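Local coordinates for protein aminoglycoside N(3)-acetyltransferase, AAC(3)-IVa (Escherichia coli, PDB 6MN3) that catalyses transfer of the acetyl group of acetyl-CoA to the 3-amino group of 2-deoxystreptamine antibiotics, probably conferring resistance to gentamicin, kanamycin, tobramycin, neomycin and apramycin, at residues E48-A53 and L60-W65. Numbering follows the deposited sequence.
Sequences EALRAA and LVMPSW
One methyl of L60 touches two consecutive residues of the helix. Its CD2 lies 3.9 Å from CG of R51 and 4.1 Å from CB of L50. L60 thus meets the aliphatic base of the arginine, not its guanidinium group. The R51 and L60 side chains cross at about a right angle. In L60, CG stands anti to the backbone N (chi1 171°), and CD2 is the branch that reaches the helix. The second touch lies two residues along the strand, at M62. CD1 of L50 meets the terminal methyl of M62, CE, at 4.0 Å. The methionine chain is extended beyond CG (chi2 -174°, chi3 -161°), which carries CE to the leucine. These two side chains run obliquely to each other. L50 therefore touches L60 with its CB and M62 with a branch tip.

All the touches are between carbon atoms, and together they bury 152 Å². L50, L60 and M62 are buried; R51 is partly exposed. The axes of helix 48-53 and strand 60-63 approach to 9.8 Å, a gap bridged by side chains. R51 and L60 have the nearest CA atoms, 6.7 Å apart.

Neighbouring helices pack on the same side chains. F91 of helix 86-91 packs on both L60 and M62, and L16 of helix 9-19 packs on L50. Backbone hydrogen bonds hold residues 60-62 in the sheet: V61 to L27 and V29, L60 to A109, M62 to A107.

Strand 26-31, helix 42-54 and strand 59-63 follow in chain order, and the two strands are parallel neighbours. The unit is a beta-alpha-beta crossover, with the helix packed on the mixed central sheet of the antibiotic N-acetyltransferase fold, away from the zinc site.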
# COMPACT_ATOMS: atom_id res chain seq x y z
N GLU A 48 -11.51 -4.51 -12.68
CA GLU A 48 -11.63 -5.61 -13.64
C GLU A 48 -10.39 -5.69 -14.53
O GLU A 48 -9.95 -6.78 -14.90
CB GLU A 48 -12.89 -5.44 -14.49
CG GLU A 48 -14.15 -6.00 -13.85
CD GLU A 48 -15.39 -5.72 -14.67
OE1 GLU A 48 -15.25 -5.22 -15.81
OE2 GLU A 48 -16.51 -5.98 -14.18
N ALA A 49 -9.83 -4.53 -14.89
CA ALA A 49 -8.60 -4.53 -15.68
C ALA A 49 -7.43 -5.11 -14.89
O ALA A 49 -6.65 -5.90 -15.42
CB ALA A 49 -8.28 -3.11 -16.16
N LEU A 50 -7.32 -4.72 -13.62
CA LEU A 50 -6.26 -5.27 -12.77
C LEU A 50 -6.40 -6.77 -12.62
O LEU A 50 -5.41 -7.51 -12.71
CB LEU A 50 -6.28 -4.59 -11.40
CG LEU A 50 -5.83 -3.14 -11.34
CD1 LEU A 50 -6.17 -2.53 -9.99
CD2 LEU A 50 -4.34 -3.04 -11.61
N ARG A 51 -7.62 -7.25 -12.40
CA ARG A 51 -7.83 -8.68 -12.23
C ARG A 51 -7.61 -9.44 -13.53
O ARG A 51 -7.10 -10.57 -13.51
CB ARG A 51 -9.24 -8.94 -11.68
CG ARG A 51 -9.50 -8.28 -10.34
CD ARG A 51 -10.51 -9.05 -9.52
NE ARG A 51 -9.99 -10.35 -9.10
CZ ARG A 51 -10.73 -11.30 -8.53
NH1 ARG A 51 -12.02 -11.08 -8.31
NH2 ARG A 51 -10.18 -12.45 -8.18
N ALA A 52 -7.97 -8.84 -14.66
CA ALA A 52 -7.74 -9.50 -15.94
C ALA A 52 -6.26 -9.58 -16.27
O ALA A 52 -5.78 -10.61 -16.77
CB ALA A 52 -8.50 -8.77 -17.05
N ALA A 53 -5.51 -8.51 -15.99
CA ALA A 53 -4.06 -8.55 -16.20
C ALA A 53 -3.41 -9.62 -15.32
O ALA A 53 -2.43 -10.26 -15.74
CB ALA A 53 -3.45 -7.18 -15.92
N LEU A 60 -4.93 -10.11 -6.34
CA LEU A 60 -4.90 -8.66 -6.24
C LEU A 60 -5.10 -8.24 -4.80
O LEU A 60 -6.05 -8.69 -4.14
CB LEU A 60 -5.98 -8.04 -7.13
CG LEU A 60 -6.22 -6.54 -6.99
CD1 LEU A 60 -4.99 -5.76 -7.41
CD2 LEU A 60 -7.44 -6.13 -7.81
N VAL A 61 -4.22 -7.38 -4.29
CA VAL A 61 -4.26 -6.93 -2.91
C VAL A 61 -4.29 -5.41 -2.88
O VAL A 61 -3.61 -4.75 -3.66
CB VAL A 61 -3.05 -7.46 -2.10
CG1 VAL A 61 -3.30 -7.27 -0.61
CG2 VAL A 61 -2.79 -8.93 -2.42
N MET A 62 -5.08 -4.86 -1.96
CA MET A 62 -5.20 -3.42 -1.77
C MET A 62 -5.30 -3.11 -0.29
O MET A 62 -5.84 -3.91 0.49
CB MET A 62 -6.44 -2.85 -2.48
CG MET A 62 -6.40 -2.94 -3.98
SD MET A 62 -7.81 -2.09 -4.69
CE MET A 62 -7.84 -2.80 -6.34
N PRO A 63 -4.79 -1.95 0.14
CA PRO A 63 -5.03 -1.51 1.51
C PRO A 63 -6.52 -1.28 1.73
O PRO A 63 -7.26 -0.95 0.80
CB PRO A 63 -4.24 -0.20 1.61
CG PRO A 63 -4.08 0.26 0.20
CD PRO A 63 -3.98 -0.99 -0.63
N SER A 64 -6.96 -1.46 2.97
CA SER A 64 -8.38 -1.41 3.27
C SER A 64 -8.65 -1.10 4.73
O SER A 64 -9.56 -1.69 5.33
CB SER A 64 -9.04 -2.73 2.87
OG SER A 64 -10.45 -2.60 2.77
N TRP A 65 -7.88 -0.19 5.32
CA TRP A 65 -8.06 0.15 6.72
C TRP A 65 -8.99 1.35 6.87
O TRP A 65 -9.28 2.08 5.92
CB TRP A 65 -6.72 0.41 7.40
CG TRP A 65 -5.86 1.43 6.71
CD1 TRP A 65 -6.03 2.78 6.71
CD2 TRP A 65 -4.68 1.17 5.94
NE1 TRP A 65 -5.04 3.38 5.97
CE2 TRP A 65 -4.20 2.41 5.49
CE3 TRP A 65 -4.00 0.00 5.58
CZ2 TRP A 65 -3.06 2.52 4.70
CZ3 TRP A 65 -2.86 0.12 4.79
CH2 TRP A 65 -2.40 1.37 4.36